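Per a 4 allergen (Periplaneta americana, PDB 3EBW) is a cockroach allergen of the lipocalin-like family and probably binds a small hydrophobic ligand inside its beta barrel. Local coordinates at residues F26-S31 with Y116-Y121. Residues are numbered along the deposited sequence; the frame is centred on the assembly and turned at random.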
ATOM      1  N   PHE A  26       3.806  -7.901  -8.866  1.00 55.06           N
ATOM      2  CA  PHE A  26       3.984  -6.855  -7.870  1.00 54.70           C
ATOM      3  C   PHE A  26       3.081  -5.727  -8.305  1.00 54.89           C
ATOM      4  O   PHE A  26       2.740  -5.639  -9.478  1.00 55.82           O
ATOM      5  CB  PHE A  26       5.421  -6.366  -7.826  1.00 58.14           C
ATOM      6  CG  PHE A  26       6.398  -7.432  -7.524  1.00 59.72           C
ATOM      7  CD1 PHE A  26       6.721  -8.374  -8.478  1.00 60.93           C
ATOM      8  CD2 PHE A  26       6.996  -7.506  -6.281  1.00 61.03           C
ATOM      9  CE1 PHE A  26       7.635  -9.381  -8.195  1.00 62.31           C
ATOM     10  CE2 PHE A  26       7.905  -8.503  -5.988  1.00 59.99           C
ATOM     11  CZ  PHE A  26       8.228  -9.443  -6.939  1.00 61.01           C
ATOM     12  N   ARG A  27       2.690  -4.870  -7.372  1.00 53.53           N
ATOM     13  CA  ARG A  27       1.817  -3.756  -7.700  1.00 53.20           C
ATOM     14  C   ARG A  27       1.943  -2.677  -6.646  1.00 53.82           C
ATOM     15  O   ARG A  27       2.305  -2.956  -5.505  1.00 54.44           O
ATOM     16  CB  ARG A  27       0.356  -4.202  -7.733  1.00 53.47           C
ATOM     17  CG  ARG A  27      -0.182  -4.540  -6.343  1.00 54.31           C
ATOM     18  CD  ARG A  27      -1.690  -4.639  -6.273  1.00 57.59           C
ATOM     19  NE  ARG A  27      -2.161  -6.020  -6.352  1.00 59.98           N
ATOM     20  CZ  ARG A  27      -2.977  -6.591  -5.468  1.00 61.18           C
ATOM     21  NH1 ARG A  27      -3.426  -5.909  -4.421  1.00 62.07           N
ATOM     22  NH2 ARG A  27      -3.341  -7.853  -5.628  1.00 61.74           N
ATOM     23  N   THR A  28       1.644  -1.444  -7.029  1.00 47.10           N
ATOM     24  CA  THR A  28       1.656  -0.347  -6.088  1.00 48.81           C
ATOM     25  C   THR A  28       0.432  -0.644  -5.242  1.00 48.71           C
ATOM     26  O   THR A  28      -0.651  -0.856  -5.787  1.00 52.59           O
ATOM     27  CB  THR A  28       1.438   1.007  -6.796  1.00 53.53           C
ATOM     28  OG1 THR A  28       2.659   1.431  -7.406  1.00 53.33           O
ATOM     29  CG2 THR A  28       0.943   2.069  -5.810  1.00 52.85           C
ATOM     30  N   PRO A  29       0.582  -0.689  -3.911  1.00 47.81           N
ATOM     31  CA  PRO A  29      -0.511  -0.960  -2.969  1.00 48.69           C
ATOM     32  C   PRO A  29      -1.604   0.071  -3.180  1.00 45.95           C
ATOM     33  O   PRO A  29      -1.299   1.233  -3.371  1.00 48.59           O
ATOM     34  CB  PRO A  29       0.150  -0.770  -1.611  1.00 65.24           C
ATOM     35  CG  PRO A  29       1.573  -1.082  -1.865  1.00 65.38           C
ATOM     36  CD  PRO A  29       1.839  -0.439  -3.194  1.00 66.00           C
ATOM     37  N   ASN A  30      -2.866  -0.328  -3.141  1.00 26.92           N
ATOM     38  CA  ASN A  30      -3.965   0.628  -3.346  1.00 26.42           C
ATOM     39  C   ASN A  30      -5.274  -0.012  -2.901  1.00 27.89           C
ATOM     40  O   ASN A  30      -5.376  -1.233  -2.861  1.00 26.50           O
ATOM     41  CB  ASN A  30      -4.099   0.998  -4.830  1.00 39.44           C
ATOM     42  CG  ASN A  30      -4.553  -0.180  -5.687  1.00 36.09           C
ATOM     43  OD1 ASN A  30      -3.749  -0.971  -6.171  1.00 33.20           O
ATOM     44  ND2 ASN A  30      -5.854  -0.307  -5.849  1.00 32.66           N
ATOM     45  N   SER A  31      -6.272   0.811  -2.597  1.00 50.61           N
ATOM     46  CA  SER A  31      -7.562   0.328  -2.133  1.00 54.63           C
ATOM     47  C   SER A  31      -8.224  -0.612  -3.130  1.00 57.86           C
ATOM     48  O   SER A  31      -8.093  -1.823  -3.003  1.00 58.70           O
ATOM     49  CB  SER A  31      -8.481   1.511  -1.835  1.00 54.19           C
ATOM     50  OG  SER A  31      -8.527   2.397  -2.936  1.00 56.93           O
ATOM     51  N   TYR A 116      -5.703  11.428 -10.629  1.00 78.81           N
ATOM     52  CA  TYR A 116      -4.560  11.465 -11.523  1.00 75.99           C
ATOM     53  C   TYR A 116      -3.335  11.759 -10.689  1.00 72.23           C
ATOM     54  O   TYR A 116      -2.202  11.614 -11.154  1.00 70.03           O
ATOM     55  CB  TYR A 116      -4.741  12.567 -12.560  1.00 84.85           C
ATOM     56  CG  TYR A 116      -5.941  12.376 -13.446  1.00 88.81           C
ATOM     57  CD1 TYR A 116      -6.817  13.428 -13.693  1.00 91.67           C
ATOM     58  CD2 TYR A 116      -6.201  11.147 -14.048  1.00 91.40           C
ATOM     59  CE1 TYR A 116      -7.927  13.264 -14.520  1.00 93.38           C
ATOM     60  CE2 TYR A 116      -7.309  10.969 -14.877  1.00 93.38           C
ATOM     61  CZ  TYR A 116      -8.166  12.034 -15.106  1.00 93.83           C
ATOM     62  OH  TYR A 116      -9.267  11.871 -15.912  1.00 96.38           O
ATOM     63  N   SER A 117      -3.578  12.185  -9.454  1.00 73.26           N
ATOM     64  CA  SER A 117      -2.517  12.516  -8.510  1.00 70.14           C
ATOM     65  C   SER A 117      -1.733  11.268  -8.103  1.00 64.69           C
ATOM     66  O   SER A 117      -0.500  11.298  -8.007  1.00 63.06           O
ATOM     67  CB  SER A 117      -3.118  13.177  -7.270  1.00165.00           C
ATOM     68  OG  SER A 117      -2.114  13.491  -6.323  1.00171.35           O
ATOM     69  N   ARG A 118      -2.455  10.170  -7.899  1.00 68.83           N
ATOM     70  CA  ARG A 118      -1.855   8.910  -7.475  1.00 63.74           C
ATOM     71  C   ARG A 118      -1.528   7.956  -8.634  1.00 57.97           C
ATOM     72  O   ARG A 118      -2.431   7.438  -9.314  1.00 55.96           O
ATOM     73  CB  ARG A 118      -2.807   8.217  -6.488  1.00 58.28           C
ATOM     74  CG  ARG A 118      -2.143   7.380  -5.390  1.00 59.66           C
ATOM     75  CD  ARG A 118      -1.432   6.162  -5.945  1.00 61.92           C
ATOM     76  NE  ARG A 118      -0.750   5.374  -4.921  1.00 61.50           N
ATOM     77  CZ  ARG A 118      -1.358   4.823  -3.883  1.00 60.26           C
ATOM     78  NH1 ARG A 118      -2.661   4.977  -3.727  1.00 60.92           N
ATOM     79  NH2 ARG A 118      -0.664   4.096  -3.020  1.00 60.81           N
ATOM     80  N   HIS A 119      -0.239   7.719  -8.846  1.00 49.74           N
ATOM     81  CA  HIS A 119       0.186   6.806  -9.893  1.00 46.97           C
ATOM     82  C   HIS A 119       0.242   5.373  -9.387  1.00 45.03           C
ATOM     83  O   HIS A 119       0.515   5.132  -8.210  1.00 47.18           O
ATOM     84  CB  HIS A 119       1.556   7.208 -10.428  1.00 52.38           C
ATOM     85  CG  HIS A 119       1.551   8.507 -11.168  1.00 53.02           C
ATOM     86  ND1 HIS A 119       2.587   8.901 -11.983  1.00 51.14           N
ATOM     87  CD2 HIS A 119       0.620   9.490 -11.231  1.00 53.36           C
ATOM     88  CE1 HIS A 119       2.291  10.071 -12.523  1.00 51.15           C
ATOM     89  NE2 HIS A 119       1.104  10.449 -12.085  1.00 51.05           N
ATOM     90  N   LEU A 120      -0.010   4.413 -10.269  1.00 48.59           N
ATOM     91  CA  LEU A 120       0.022   3.011  -9.872  1.00 44.27           C
ATOM     92  C   LEU A 120       0.905   2.225 -10.827  1.00 42.05           C
ATOM     93  O   LEU A 120       0.738   2.324 -12.042  1.00 40.58           O
ATOM     94  CB  LEU A 120      -1.396   2.406  -9.893  1.00 45.91           C
ATOM     95  CG  LEU A 120      -2.559   2.875  -8.998  1.00 46.32           C
ATOM     96  CD1 LEU A 120      -2.207   2.729  -7.543  1.00 47.73           C
ATOM     97  CD2 LEU A 120      -2.873   4.304  -9.269  1.00 47.04           C
ATOM     98  N   TYR A 121       1.849   1.453 -10.303  1.00 39.24           N
ATOM     99  CA  TYR A 121       2.687   0.627 -11.187  1.00 39.11           C
ATOM    100  C   TYR A 121       2.310  -0.835 -11.020  1.00 38.68           C
ATOM    101  O   TYR A 121       2.013  -1.266  -9.923  1.00 35.30           O
ATOM    102  CB  TYR A 121       4.185   0.806 -10.898  1.00 37.98           C
ATOM    103  CG  TYR A 121       4.702   2.176 -11.257  1.00 41.94           C
ATOM    104  CD1 TYR A 121       5.603   2.346 -12.307  1.00 41.03           C
ATOM    105  CD2 TYR A 121       4.268   3.300 -10.568  1.00 39.75           C
ATOM    106  CE1 TYR A 121       6.058   3.587 -12.657  1.00 41.66           C
ATOM    107  CE2 TYR A 121       4.710   4.547 -10.910  1.00 40.84           C
ATOM    108  CZ  TYR A 121       5.615   4.693 -11.958  1.00 43.34           C
ATOM    109  OH  TYR A 121       6.106   5.940 -12.272  1.00 43.21           O
TER
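Thr28 has chi1 at -79°, which sets OG1 beside its own backbone N and CG2 anti to that N. The hydroxyl therefore faces the backbone of Tyr121, and the methyl group lies against Leu120 and Arg118. Two hydrogen bonds grip Tyr121. Thr28 N donates to Tyr121 O (2.9 Å), nearly along the C=O axis. Tyr121 N donates to Thr28 OG1 (3.0 Å) in an almost straight bond, at 169°. Here the threonine hydroxyl accepts in place of a main-chain carbonyl. Tyr121 O also receives a CA-H...O contact from Arg27 CA. Thr28 CG2 meets Leu120 CD1 at 3.7 Å, the two side chains crossing at about a right angle. Asn30 CB packs against the same leucine methyl. Arg118, bent at chi2, reaches Thr28 tip to tip, with NH2 3.8 Å from Thr28 CG2. Its guanidinium is hydrogen-bonded to Gly50 and Thr16 of the second subunit, so this end is part of the subunit interface. The side chain of Arg27 leads away, to the carbonyl of Phe36 and a salt bridge with Glu153. The strands run antiparallel. This is the end of the pairing between strands 20-27 and 119-125, which joins the first and last long strands and closes the lipocalin beta barrel.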